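Putative ADP-Ribosyltransferase Scabin (Streptomyces scabiei 87.22, PDB 5EWY) acts on DNA as an ADP-ribosyltransferase toxin, probably moving ADP-ribose from NAD+ onto the nucleic acid. Local coordinates at residues P48-A53 with G166-F171; I62-V67 with N146-D151; V116-D121 with V159-P164; Y136-G141 with P194-W199. All blocks are in the same frame, centred on the assembly; numbering follows the deposited sequence.

Contact 1. Residues P48-A53 with G166-F171; sequences PVHAAA and GIRTEF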
loop_
_atom_site.group_PDB
_atom_site.type_symbol
_atom_site.label_atom_id
_atom_site.label_comp_id
_atom_site.label_asym_id
_atom_site.label_seq_id
_atom_site.Cartn_x
_atom_site.Cartn_y
_atom_site.Cartn_z
ATOM N N PRO A 48 1.261 15.348 -1.936
ATOM C CA PRO A 48 1.949 14.053 -1.871
ATOM C C PRO A 48 1.138 12.974 -1.185
ATOM O O PRO A 48 1.449 11.794 -1.370
ATOM C CB PRO A 48 3.231 14.372 -1.091
ATOM C CG PRO A 48 2.848 15.500 -0.214
ATOM C CD PRO A 48 1.818 16.310 -0.966
ATOM N N VAL A 49 0.100 13.347 -0.428
ATOM C CA VAL A 49 -0.805 12.373 0.178
ATOM C C VAL A 49 -2.207 12.558 -0.378
ATOM O O VAL A 49 -3.204 12.358 0.317
ATOM C CB VAL A 49 -0.774 12.433 1.715
ATOM C CG1 VAL A 49 0.605 12.039 2.222
ATOM C CG2 VAL A 49 -1.175 13.808 2.229
ATOM N N HIS A 50 -2.286 12.912 -1.660
ATOM C CA HIS A 50 -3.569 12.948 -2.349
ATOM C C HIS A 50 -4.389 11.698 -2.090
ATOM O O HIS A 50 -5.619 11.759 -2.014
ATOM C CB HIS A 50 -3.334 13.095 -3.853
ATOM C CG HIS A 50 -4.593 13.081 -4.654
ATOM N ND1 HIS A 50 -5.527 14.091 -4.570
ATOM C CD2 HIS A 50 -5.090 12.178 -5.531
ATOM C CE1 HIS A 50 -6.539 13.817 -5.375
ATOM N NE2 HIS A 50 -6.295 12.668 -5.976
ATOM N N ALA A 51 -3.731 10.543 -1.978
ATOM C CA ALA A 51 -4.442 9.283 -1.876
ATOM C C ALA A 51 -4.968 9.002 -0.477
ATOM O O ALA A 51 -5.721 8.045 -0.320
ATOM C CB ALA A 51 -3.511 8.139 -2.250
ATOM N N ALA A 52 -4.634 9.822 0.504
ATOM C CA ALA A 52 -4.858 9.460 1.899
ATOM C C ALA A 52 -6.345 9.300 2.215
ATOM O O ALA A 52 -7.174 10.147 1.864
ATOM C CB ALA A 52 -4.247 10.533 2.792
ATOM N N ALA A 53 -6.674 8.200 2.908
ATOM C CA ALA A 53 -8.002 8.030 3.480
ATOM C C ALA A 53 -8.193 8.822 4.764
ATOM O O ALA A 53 -9.332 9.159 5.099
ATOM C CB ALA A 53 -8.273 6.548 3.742
ATOM N N GLY A 166 -2.889 6.350 4.677
ATOM C CA GLY A 166 -3.576 5.264 4.010
ATOM C C GLY A 166 -4.015 5.614 2.605
ATOM O O GLY A 166 -3.402 6.431 1.918
ATOM N N ILE A 167 -5.066 4.923 2.170
ATOM C CA ILE A 167 -5.436 4.846 0.754
ATOM C C ILE A 167 -6.951 4.825 0.651
ATOM O O ILE A 167 -7.600 3.895 1.154
ATOM C CB ILE A 167 -4.876 3.570 0.106
ATOM C CG1 ILE A 167 -3.363 3.430 0.337
ATOM C CG2 ILE A 167 -5.200 3.559 -1.404
ATOM C CD1 ILE A 167 -2.844 2.073 -0.051
ATOM N N ARG A 168 -7.517 5.815 -0.045
ATOM C CA ARG A 168 -8.957 5.867 -0.257
ATOM C C ARG A 168 -9.418 4.713 -1.139
ATOM O O ARG A 168 -8.678 4.215 -1.991
ATOM C CB ARG A 168 -9.352 7.188 -0.930
ATOM C CG ARG A 168 -9.218 8.399 -0.025
ATOM C CD ARG A 168 -10.069 9.560 -0.510
ATOM N NE ARG A 168 -9.575 10.129 -1.762
ATOM C CZ ARG A 168 -8.500 10.906 -1.863
ATOM N NH1 ARG A 168 -7.782 11.202 -0.786
ATOM N NH2 ARG A 168 -8.134 11.385 -3.047
ATOM N N THR A 169 -10.691 4.346 -0.984
ATOM C CA THR A 169 -11.217 3.196 -1.715
ATOM C C THR A 169 -11.173 3.403 -3.231
ATOM O O THR A 169 -11.005 2.422 -3.969
ATOM C CB THR A 169 -12.644 2.869 -1.259
ATOM O OG1 THR A 169 -13.114 1.718 -1.976
ATOM C CG2 THR A 169 -13.594 4.051 -1.494
ATOM N N GLU A 170 -11.255 4.649 -3.708
ATOM C CA GLU A 170 -11.231 4.883 -5.158
ATOM C C GLU A 170 -9.925 4.401 -5.781
ATOM O O GLU A 170 -9.850 4.285 -7.015
ATOM C CB GLU A 170 -11.472 6.362 -5.487
ATOM C CG GLU A 170 -10.356 7.306 -5.074
ATOM C CD GLU A 170 -10.715 8.760 -5.242
ATOM O OE1 GLU A 170 -10.720 9.246 -6.399
ATOM O OE2 GLU A 170 -10.992 9.410 -4.207
ATOM N N PHE A 171 -8.892 4.184 -4.981
ATOM C CA PHE A 171 -7.596 3.725 -5.481
ATOM C C PHE A 171 -7.355 2.245 -5.263
ATOM O O PHE A 171 -6.257 1.751 -5.555
ATOM C CB PHE A 171 -6.455 4.540 -4.862
ATOM C CG PHE A 171 -6.601 6.006 -5.066
ATOM C CD1 PHE A 171 -6.488 6.571 -6.334
ATOM C CD2 PHE A 171 -6.899 6.841 -4.002
ATOM C CE1 PHE A 171 -6.646 7.923 -6.522
ATOM C CE2 PHE A 171 -7.053 8.196 -4.195
ATOM C CZ PHE A 171 -6.919 8.736 -5.445
#
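R168 holds H50, A51 and A52 by their carbonyl oxygens, and so clamps a type I beta turn, V49 to A52, against the connection between strands 160-164 and 172-179. It is a clear case of an irregular segment fixed through backbone acceptors. The R168 side chain can be followed outward. Its CB lies 3.8 Å from A51 O, while CG comes within 3.3 Å of A52 O and also rests against A53 CA. The chain then bends at chi3 (-69°), which swings NE out of line with the preceding carbons. NE makes a salt bridge of 2.9 Å to E170 OE2, with a nearly straight N-H...O angle of 176°; the acceptor lies in the guanidinium plane, yet is itself met from above its carboxylate. At the tip NH1 donates twice, to H50 O at a short 2.5 Å and to A52 O at 2.9 Å. NH2 adds a weak bond to H50 O and stands over one face of the H50 imidazole, toward its rim, the two planes being 89° apart. F45 stacks on the same imidazole. The backbone joins in where R168 N gives a hydrogen bond of 2.9 Å to A51 O, almost along the C=O axis. Beside this polar grip the F171 ring packs against A51, its CE2 and CD2 meeting the CA and CB of that residue, and E170 CG covers the centre of one F171 face. A last touch comes from a CA-H...O contact, A52 CA to G166 O, at 3.4 Å.

Contact 2. Residues I62-V67 with N146-D151; sequences ITPDPV and NKTIGD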
loop_
_atom_site.group_PDB
_atom_site.type_symbol
_atom_site.label_atom_id
_atom_site.label_comp_id
_atom_site.label_asym_id
_atom_site.label_seq_id
_atom_site.Cartn_x
_atom_site.Cartn_y
_atom_site.Cartn_z
ATOM N N ILE A 62 7.161 12.851 8.950
ATOM C CA ILE A 62 7.772 11.650 8.397
ATOM C C ILE A 62 9.279 11.746 8.557
ATOM O O ILE A 62 9.888 12.777 8.240
ATOM C CB ILE A 62 7.390 11.476 6.920
ATOM C CG1 ILE A 62 5.883 11.289 6.765
ATOM C CG2 ILE A 62 8.134 10.300 6.321
ATOM C CD1 ILE A 62 5.408 11.447 5.335
ATOM N N THR A 63 9.883 10.676 9.060
ATOM C CA THR A 63 11.332 10.577 9.130
ATOM C C THR A 63 11.759 9.217 8.608
ATOM O O THR A 63 11.008 8.252 8.712
ATOM C CB THR A 63 11.880 10.782 10.576
ATOM O OG1 THR A 63 11.300 9.827 11.480
ATOM C CG2 THR A 63 11.568 12.174 11.069
ATOM N N PRO A 64 12.941 9.134 7.987
ATOM C CA PRO A 64 13.741 10.262 7.520
ATOM C C PRO A 64 13.045 10.940 6.345
ATOM O O PRO A 64 11.923 10.552 6.011
ATOM C CB PRO A 64 15.052 9.605 7.079
ATOM C CG PRO A 64 14.688 8.231 6.732
ATOM C CD PRO A 64 13.548 7.840 7.628
ATOM N N ASP A 65 13.689 11.929 5.732
ATOM C CA ASP A 65 13.069 12.646 4.629
ATOM C C ASP A 65 12.570 11.649 3.578
ATOM O O ASP A 65 13.364 10.835 3.083
ATOM C CB ASP A 65 14.070 13.611 4.003
ATOM C CG ASP A 65 14.370 14.803 4.900
ATOM O OD1 ASP A 65 13.498 15.176 5.715
ATOM O OD2 ASP A 65 15.477 15.369 4.786
ATOM N N PRO A 66 11.283 11.660 3.238
ATOM C CA PRO A 66 10.758 10.609 2.361
ATOM C C PRO A 66 11.168 10.823 0.915
ATOM O O PRO A 66 11.279 11.954 0.427
ATOM C CB PRO A 66 9.239 10.740 2.524
ATOM C CG PRO A 66 9.024 12.130 2.901
ATOM C CD PRO A 66 10.204 12.527 3.740
ATOM N N VAL A 67 11.452 9.714 0.259
ATOM C CA VAL A 67 11.562 9.672 -1.190
ATOM C C VAL A 67 10.237 9.128 -1.702
ATOM O O VAL A 67 9.896 7.958 -1.480
ATOM C CB VAL A 67 12.745 8.814 -1.648
ATOM C CG1 VAL A 67 12.808 8.795 -3.161
ATOM C CG2 VAL A 67 14.036 9.341 -1.060
ATOM N N ASN A 146 12.535 1.534 0.363
ATOM C CA ASN A 146 13.947 1.260 0.113
ATOM C C ASN A 146 14.686 2.485 -0.422
ATOM O O ASN A 146 15.881 2.649 -0.146
ATOM C CB ASN A 146 14.116 0.064 -0.813
ATOM C CG ASN A 146 13.725 -1.232 -0.158
ATOM O OD1 ASN A 146 13.359 -1.272 1.029
ATOM N ND2 ASN A 146 13.797 -2.310 -0.918
ATOM N N LYS A 147 14.004 3.364 -1.162
ATOM C CA LYS A 147 14.650 4.598 -1.597
ATOM C C LYS A 147 14.852 5.561 -0.438
ATOM O O LYS A 147 15.757 6.403 -0.483
ATOM C CB LYS A 147 13.832 5.282 -2.694
ATOM C CG LYS A 147 13.835 4.556 -4.015
ATOM C CD LYS A 147 13.104 5.368 -5.076
ATOM C CE LYS A 147 12.933 4.594 -6.375
ATOM N NZ LYS A 147 14.235 4.117 -6.906
ATOM N N THR A 148 14.008 5.469 0.587
ATOM C CA THR A 148 14.058 6.348 1.750
ATOM C C THR A 148 15.022 5.861 2.820
ATOM O O THR A 148 15.755 6.676 3.381
ATOM C CB THR A 148 12.643 6.474 2.328
ATOM O OG1 THR A 148 11.785 7.001 1.312
ATOM C CG2 THR A 148 12.590 7.379 3.546
ATOM N N ILE A 149 15.053 4.559 3.112
ATOM C CA ILE A 149 15.921 4.034 4.167
ATOM C C ILE A 149 17.022 3.118 3.648
ATOM O O ILE A 149 17.798 2.588 4.459
ATOM C CB ILE A 149 15.130 3.363 5.309
ATOM C CG1 ILE A 149 14.499 2.039 4.847
ATOM C CG2 ILE A 149 14.090 4.344 5.886
ATOM C CD1 ILE A 149 13.875 1.215 5.975
ATOM N N GLY A 150 17.136 2.927 2.340
ATOM C CA GLY A 150 18.135 2.033 1.789
ATOM C C GLY A 150 17.570 0.656 1.490
ATOM O O GLY A 150 16.463 0.294 1.897
ATOM N N ASP A 151 18.361 -0.131 0.753
ATOM C CA ASP A 151 17.948 -1.470 0.340
ATOM C C ASP A 151 18.748 -2.564 1.032
ATOM O O ASP A 151 18.805 -3.697 0.540
ATOM C CB ASP A 151 18.002 -1.634 -1.182
ATOM C CG ASP A 151 19.398 -1.454 -1.754
ATOM O OD1 ASP A 151 20.372 -1.342 -0.984
ATOM O OD2 ASP A 151 19.518 -1.434 -2.995
HETATM O O HOH W 1 15.717 9.590 3.074
#
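V67 and T148 share the one direct hydrogen bond between the loop 62-67 and the C-terminal turn of helix 145-149: V67 N donates to T148 OG1 at 2.9 Å with an N-H...O angle of 164°. With chi1 at -59°, OG1 stands anti to the carbonyl carbon; it accepts from V67 N and is also hydrogen-bonded to D144 O, its stronger partner. A water adds a polar bridge one step along, donating to D65 O at 2.7 Å and to T148 O at 2.9 Å, so T148 O, which also touches P64 CG, is linked to D65 O through the water. Packing contacts flank these bonds. The methyl CG2 of T148 lies against the D65 carbonyl and P64 CG, and P64 CD meets I149 CG2 at 3.9 Å; a cis peptide precedes this proline. V67 straddles K147 at about a right angle, its CG1 3.7 Å from K147 CB and its CG2 near K147 O. Beyond I149 the helix ends at G150, which has positive phi. Around the pair, I103 of helix 103-108 packs on both T148 and I149, whereas V143 of strand 143-144 touches P66 and T148, so the surface loop rests where that helix, that strand and helix 145-149 come together.

Contact 3. Residues V116-D121 with V159-P164; sequences VSTTYD and VEVAFP. With 5TQ (4-(8-fluoranyl-6-oxidanylidene-1,3,4,5-tetrahydrobenzo[c][1,6]naphthyridin-2-yl)butanoic acid), chain B.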
loop_
_atom_site.group_PDB
_atom_site.type_symbol
_atom_site.label_atom_id
_atom_site.label_comp_id
_atom_site.label_asym_id
_atom_site.label_seq_id
_atom_site.Cartn_x
_atom_site.Cartn_y
_atom_site.Cartn_z
ATOM N N VAL A 116 -0.022 2.966 5.751
ATOM C CA VAL A 116 -0.508 1.685 5.261
ATOM C C VAL A 116 0.555 1.117 4.334
ATOM O O VAL A 116 0.918 1.759 3.339
ATOM C CB VAL A 116 -1.861 1.806 4.548
ATOM C CG1 VAL A 116 -2.245 0.485 3.900
ATOM C CG2 VAL A 116 -2.944 2.232 5.539
ATOM N N SER A 117 1.018 -0.089 4.636
ATOM C CA SER A 117 2.067 -0.728 3.856
ATOM C C SER A 117 1.488 -1.396 2.628
ATOM O O SER A 117 0.460 -2.067 2.684
ATOM C CB SER A 117 2.761 -1.805 4.669
ATOM O OG SER A 117 3.457 -1.216 5.761
ATOM N N THR A 118 2.194 -1.232 1.515
ATOM C CA THR A 118 1.913 -1.912 0.255
ATOM C C THR A 118 3.253 -2.355 -0.298
ATOM O O THR A 118 4.313 -1.999 0.218
ATOM C CB THR A 118 1.206 -0.995 -0.759
ATOM O OG1 THR A 118 2.120 -0.005 -1.248
ATOM C CG2 THR A 118 -0.041 -0.314 -0.122
ATOM N N THR A 119 3.210 -3.090 -1.405
ATOM C CA THR A 119 4.433 -3.574 -2.022
ATOM C C THR A 119 4.358 -3.472 -3.538
ATOM O O THR A 119 3.298 -3.621 -4.136
ATOM C CB THR A 119 4.719 -5.044 -1.596
ATOM O OG1 THR A 119 5.879 -5.534 -2.252
ATOM C CG2 THR A 119 3.553 -5.945 -1.884
ATOM N N TYR A 120 5.539 -3.348 -4.139
ATOM C CA TYR A 120 5.666 -3.480 -5.576
ATOM C C TYR A 120 5.539 -4.925 -6.044
ATOM O O TYR A 120 5.377 -5.164 -7.246
ATOM C CB TYR A 120 7.051 -2.986 -6.008
ATOM C CG TYR A 120 7.325 -1.505 -5.902
ATOM C CD1 TYR A 120 6.759 -0.610 -6.793
ATOM C CD2 TYR A 120 8.256 -1.012 -4.989
ATOM C CE1 TYR A 120 7.052 0.740 -6.746
ATOM C CE2 TYR A 120 8.542 0.349 -4.928
ATOM C CZ TYR A 120 7.952 1.207 -5.832
ATOM O OH TYR A 120 8.226 2.557 -5.807
ATOM N N ASP A 121 5.614 -5.896 -5.135
ATOM C CA ASP A 121 5.721 -7.320 -5.470
ATOM C C ASP A 121 4.357 -7.997 -5.378
ATOM O O ASP A 121 3.832 -8.228 -4.268
ATOM C CB ASP A 121 6.710 -7.958 -4.494
ATOM C CG ASP A 121 6.959 -9.417 -4.759
ATOM O OD1 ASP A 121 6.403 -9.984 -5.712
ATOM O OD2 ASP A 121 7.750 -10.007 -3.963
ATOM N N VAL A 159 10.146 -4.756 -0.713
ATOM C CA VAL A 159 9.979 -3.692 -1.705
ATOM C C VAL A 159 8.713 -2.878 -1.428
ATOM O O VAL A 159 7.801 -2.748 -2.267
ATOM C CB VAL A 159 10.130 -4.191 -3.156
ATOM C CG1 VAL A 159 11.537 -4.675 -3.401
ATOM C CG2 VAL A 159 9.113 -5.269 -3.499
ATOM N N GLU A 160 8.690 -2.279 -0.247
ATOM C CA GLU A 160 7.512 -1.667 0.345
ATOM C C GLU A 160 7.332 -0.237 -0.143
ATOM O O GLU A 160 8.299 0.501 -0.364
ATOM C CB GLU A 160 7.646 -1.678 1.870
ATOM C CG GLU A 160 6.441 -1.135 2.577
ATOM C CD GLU A 160 6.543 -1.201 4.072
ATOM O OE1 GLU A 160 7.464 -1.878 4.572
ATOM O OE2 GLU A 160 5.686 -0.565 4.725
ATOM N N VAL A 161 6.070 0.147 -0.267
ATOM C CA VAL A 161 5.645 1.527 -0.458
ATOM C C VAL A 161 4.674 1.827 0.682
ATOM O O VAL A 161 3.648 1.142 0.847
ATOM C CB VAL A 161 4.992 1.746 -1.834
ATOM C CG1 VAL A 161 4.483 3.190 -1.976
ATOM C CG2 VAL A 161 5.966 1.407 -2.975
ATOM N N ALA A 162 4.996 2.844 1.477
ATOM C CA ALA A 162 4.214 3.182 2.661
ATOM C C ALA A 162 3.347 4.402 2.385
ATOM O O ALA A 162 3.865 5.477 2.049
ATOM C CB ALA A 162 5.140 3.483 3.830
ATOM N N PHE A 163 2.031 4.253 2.551
ATOM C CA PHE A 163 1.098 5.328 2.247
ATOM C C PHE A 163 0.743 6.107 3.506
ATOM O O PHE A 163 -0.018 5.602 4.350
ATOM C CB PHE A 163 -0.166 4.796 1.562
ATOM C CG PHE A 163 0.042 4.572 0.103
ATOM C CD1 PHE A 163 -0.176 5.592 -0.807
ATOM C CD2 PHE A 163 0.565 3.370 -0.356
ATOM C CE1 PHE A 163 0.079 5.406 -2.152
ATOM C CE2 PHE A 163 0.832 3.174 -1.693
ATOM C CZ PHE A 163 0.596 4.188 -2.597
ATOM N N PRO A 164 1.276 7.312 3.707
ATOM C CA PRO A 164 0.900 8.092 4.899
ATOM C C PRO A 164 -0.545 8.547 4.797
ATOM O O PRO A 164 -0.954 9.135 3.791
ATOM C CB PRO A 164 1.867 9.281 4.883
ATOM C CG PRO A 164 2.887 8.976 3.809
ATOM C CD PRO A 164 2.191 8.060 2.834
HETATM N N12 5TQ B . 1.300 -6.000 8.080
HETATM C C13 5TQ B . 0.166 -6.570 7.673
HETATM C C15 5TQ B . 1.583 -5.851 9.544
HETATM C C17 5TQ B . -0.014 -4.178 10.602
HETATM C C01 5TQ B . 3.691 -5.223 2.473
HETATM C C02 5TQ B . 4.913 -4.679 2.843
HETATM C C03 5TQ B . 5.235 -4.489 4.183
HETATM C C04 5TQ B . 4.312 -4.827 5.164
HETATM C C05 5TQ B . 3.073 -5.401 4.818
HETATM C C06 5TQ B . 2.768 -5.578 3.457
HETATM C C07 5TQ B . 1.496 -6.183 3.081
HETATM C C08 5TQ B . 2.097 -5.768 5.816
HETATM C C09 5TQ B . 0.875 -6.337 5.356
HETATM N N10 5TQ B . 0.605 -6.505 4.038
HETATM C C11 5TQ B . 2.265 -5.642 7.202
HETATM C C14 5TQ B . -0.112 -6.713 6.353
HETATM C C16 5TQ B . 0.382 -5.634 10.454
HETATM C C18 5TQ B . -0.944 -3.744 9.488
HETATM O O19 5TQ B . 1.206 -6.365 1.870
HETATM F F20 5TQ B . 5.793 -4.352 1.896
HETATM O O21 5TQ B . -1.967 -3.067 9.772
HETATM O O22 5TQ B . -0.689 -4.066 8.313
#
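V116 and F163 start a run of antiparallel pairing that illustrates how one sheet can carry a binding pocket. The backbone bonds alternate in the usual way: V116 pairs with F163 and T118 with V161 through hydrogen-bonded positions, and Y120 N continues past the strands to V159 O at 3.0 Å. V161 O accepts twice, from T118 N at 2.9 Å and from T118 OG1 at 2.8 Å, the donors arriving from opposite faces of the carbonyl plane; OG1 lies between its own backbone N and carbonyl carbon (chi1 71°). Among side chains, S117 OG donates to E160 OE2 at 2.5 Å from above the carboxylate plane, and is also hydrogen-bonded to Y106 OH. On the other face V161 CG2 makes a CH-pi contact over the Y120 ring, 3.7 Å from its centroid, and T118 CG2 meets F163 CD2, with T118 OG1 in plane at that ring's edge. The inhibitor's fluorine F20 lies 3.2 Å from T118 O and 3.3 Å from E160 CB, and S117 CB touches its aromatic C04. R77, the S117-T118-T119 run and the Q158/E160 pair are consistent with the R-S-E class of ADP-ribosyltransferases. Strand 160-164 runs between 115-119 and 143-144 in a three-stranded sheet, while L75 of strand 75-79 packs on T118, Y120 and F163, and helix 103-108 approaches E160 through Y106 and V107.

Contact 4. Residues Y136-G141 with P194-W199; sequences YIDAPG and PHYEPW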
loop_
_atom_site.group_PDB
_atom_site.type_symbol
_atom_site.label_atom_id
_atom_site.label_comp_id
_atom_site.label_asym_id
_atom_site.label_seq_id
_atom_site.Cartn_x
_atom_site.Cartn_y
_atom_site.Cartn_z
ATOM N N TYR A 136 -5.172 -5.325 -4.838
ATOM C CA TYR A 136 -4.561 -4.683 -5.993
ATOM C C TYR A 136 -4.902 -3.201 -5.917
ATOM O O TYR A 136 -6.068 -2.843 -5.736
ATOM C CB TYR A 136 -5.144 -5.280 -7.287
ATOM C CG TYR A 136 -4.757 -6.708 -7.575
ATOM C CD1 TYR A 136 -4.966 -7.725 -6.636
ATOM C CD2 TYR A 136 -4.148 -7.054 -8.746
ATOM C CE1 TYR A 136 -4.615 -9.011 -6.905
ATOM C CE2 TYR A 136 -3.756 -8.352 -9.001
ATOM C CZ TYR A 136 -3.979 -9.333 -8.054
ATOM O OH TYR A 136 -3.613 -10.607 -8.353
ATOM N N ILE A 137 -3.874 -2.349 -5.971
ATOM C CA ILE A 137 -3.977 -0.929 -5.644
ATOM C C ILE A 137 -3.430 -0.113 -6.809
ATOM O O ILE A 137 -2.366 -0.442 -7.357
ATOM C CB ILE A 137 -3.190 -0.631 -4.355
ATOM C CG1 ILE A 137 -3.898 -1.329 -3.199
ATOM C CG2 ILE A 137 -3.044 0.871 -4.084
ATOM C CD1 ILE A 137 -3.037 -1.493 -1.965
ATOM N N ASP A 138 -4.153 0.940 -7.188
ATOM C CA ASP A 138 -3.699 1.842 -8.248
ATOM C C ASP A 138 -3.836 3.243 -7.666
ATOM O O ASP A 138 -4.883 3.879 -7.756
ATOM C CB ASP A 138 -4.518 1.642 -9.513
ATOM C CG ASP A 138 -4.187 2.651 -10.608
ATOM O OD1 ASP A 138 -3.066 3.208 -10.618
ATOM O OD2 ASP A 138 -5.041 2.869 -11.488
ATOM N N ALA A 139 -2.776 3.691 -6.990
ATOM C CA ALA A 139 -2.835 4.911 -6.206
ATOM C C ALA A 139 -1.599 5.748 -6.485
ATOM O O ALA A 139 -0.503 5.191 -6.657
ATOM C CB ALA A 139 -2.842 4.600 -4.693
ATOM N N PRO A 140 -1.737 7.063 -6.501
ATOM C CA PRO A 140 -0.575 7.934 -6.695
ATOM C C PRO A 140 0.207 8.051 -5.404
ATOM O O PRO A 140 -0.353 8.005 -4.308
ATOM C CB PRO A 140 -1.196 9.293 -7.050
ATOM C CG PRO A 140 -2.528 9.279 -6.387
ATOM C CD PRO A 140 -2.993 7.834 -6.416
ATOM N N GLY A 141 1.512 8.203 -5.554
ATOM C CA GLY A 141 2.344 8.594 -4.425
ATOM C C GLY A 141 2.816 7.442 -3.574
ATOM O O GLY A 141 3.161 6.367 -4.071
ATOM N N PRO A 194 -16.258 -1.834 -6.613
ATOM C CA PRO A 194 -17.166 -0.959 -7.377
ATOM C C PRO A 194 -16.803 0.511 -7.297
ATOM O O PRO A 194 -17.241 1.301 -8.149
ATOM C CB PRO A 194 -18.544 -1.247 -6.762
ATOM C CG PRO A 194 -18.277 -1.794 -5.443
ATOM C CD PRO A 194 -16.968 -2.540 -5.537
ATOM N N HIS A 195 -15.998 0.907 -6.328
ATOM C CA HIS A 195 -15.621 2.296 -6.110
ATOM C C HIS A 195 -14.299 2.684 -6.762
ATOM O O HIS A 195 -13.898 3.852 -6.664
ATOM C CB HIS A 195 -15.562 2.572 -4.608
ATOM C CG HIS A 195 -16.855 2.330 -3.916
ATOM N ND1 HIS A 195 -17.002 1.414 -2.899
ATOM C CD2 HIS A 195 -18.073 2.887 -4.105
ATOM C CE1 HIS A 195 -18.257 1.421 -2.489
ATOM N NE2 HIS A 195 -18.926 2.306 -3.201
ATOM N N TYR A 196 -13.617 1.753 -7.435
ATOM C CA TYR A 196 -12.366 2.086 -8.098
ATOM C C TYR A 196 -12.613 3.123 -9.184
ATOM O O TYR A 196 -13.534 2.982 -9.993
ATOM C CB TYR A 196 -11.779 0.819 -8.700
ATOM C CG TYR A 196 -10.546 1.012 -9.565
ATOM C CD1 TYR A 196 -9.513 1.851 -9.182
ATOM C CD2 TYR A 196 -10.433 0.333 -10.772
ATOM C CE1 TYR A 196 -8.378 2.010 -9.991
ATOM C CE2 TYR A 196 -9.315 0.486 -11.579
ATOM C CZ TYR A 196 -8.299 1.321 -11.183
ATOM O OH TYR A 196 -7.168 1.436 -12.000
ATOM N N GLU A 197 -11.785 4.162 -9.191
ATOM C CA GLU A 197 -11.875 5.242 -10.170
ATOM C C GLU A 197 -10.546 5.364 -10.895
ATOM O O GLU A 197 -9.603 6.000 -10.384
ATOM C CB GLU A 197 -12.249 6.552 -9.486
ATOM C CG GLU A 197 -13.681 6.516 -8.993
ATOM C CD GLU A 197 -14.176 7.831 -8.442
ATOM O OE1 GLU A 197 -13.430 8.829 -8.500
ATOM O OE2 GLU A 197 -15.321 7.857 -7.947
ATOM N N PRO A 198 -10.430 4.772 -12.085
ATOM C CA PRO A 198 -9.201 4.897 -12.865
ATOM C C PRO A 198 -8.855 6.364 -13.058
ATOM O O PRO A 198 -9.734 7.204 -13.277
ATOM C CB PRO A 198 -9.573 4.253 -14.207
ATOM C CG PRO A 198 -10.626 3.305 -13.909
ATOM C CD PRO A 198 -11.372 3.823 -12.698
ATOM N N TRP A 199 -7.558 6.653 -13.033
ATOM C CA TRP A 199 -7.064 8.018 -13.131
ATOM C C TRP A 199 -5.897 8.171 -14.095
ATOM O O TRP A 199 -5.392 9.283 -14.243
ATOM C CB TRP A 199 -6.670 8.572 -11.740
ATOM C CG TRP A 199 -5.727 7.664 -10.972
ATOM C CD1 TRP A 199 -6.063 6.520 -10.291
ATOM C CD2 TRP A 199 -4.310 7.807 -10.832
ATOM N NE1 TRP A 199 -4.942 5.945 -9.752
ATOM C CE2 TRP A 199 -3.857 6.727 -10.039
ATOM C CE3 TRP A 199 -3.381 8.754 -11.264
ATOM C CZ2 TRP A 199 -2.515 6.524 -9.755
ATOM C CZ3 TRP A 199 -2.043 8.563 -10.950
ATOM C CH2 TRP A 199 -1.630 7.465 -10.178
HETATM O O HOH W 2 -5.994 4.331 -13.537
#
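D138 is met at its carboxylate by Y196 and at its carbonyl by W199. Y196 OH donates to D138 OD2 at 2.6 Å, and OD2 accepts through its anti lone pair, the one turned away from OD1. A water also bonds this carboxylate directly, donating to D138 OD2 at 2.7 Å and accepting from W199 N at 2.8 Å, while H200 NE2 bonds to D138 OD1. W199 NE1 gives a hydrogen bond of 2.9 Å to D138 O; the acceptor lies close to the indole plane, but the N-H descends on the carbonyl from well above its plane, 61° out. The same indole is covered on one face by P140, whose CD comes within 3.6 Å of W199 CZ2 and whose CB approaches CH2. W199 has CG between its backbone N and carbonyl carbon (chi1 52°), a crowded position. In the outer layer, P198 CD sits over the centre of the Y196 ring and F171 meets W199 edge-to-face. The C-terminal tail is thus pinned to segment 136-141, which continues from strand 133-137, around a buried carboxylate. With a phenol and a water donating to OD2 and a histidine bonded to OD1, that carboxylate is probably stabilised in its charged form.

How the contacts relate
Contact 3 is the most central of the four, with regular strand pairing and pocket residues, whereas contact 2 lies at the surface and relies on one direct hydrogen bond, a bridging water and small packing contacts. Contacts 1 and 4 are also buried but largely irregular, with side-chain donors reaching backbone carbonyls: a guanidinium in one, an indole in the other. They meet each other through the backbone of E170 and F171, which is probably hydrogen-bonded to E197 and D138. Contact 3 touches all the others: F163 packs on P140 and A139 of contact 4, V116 on G166 of contact 1, and P164 on I62 of contact 2. Contacts 2 and 4 lie on opposite sides of the chain's centre.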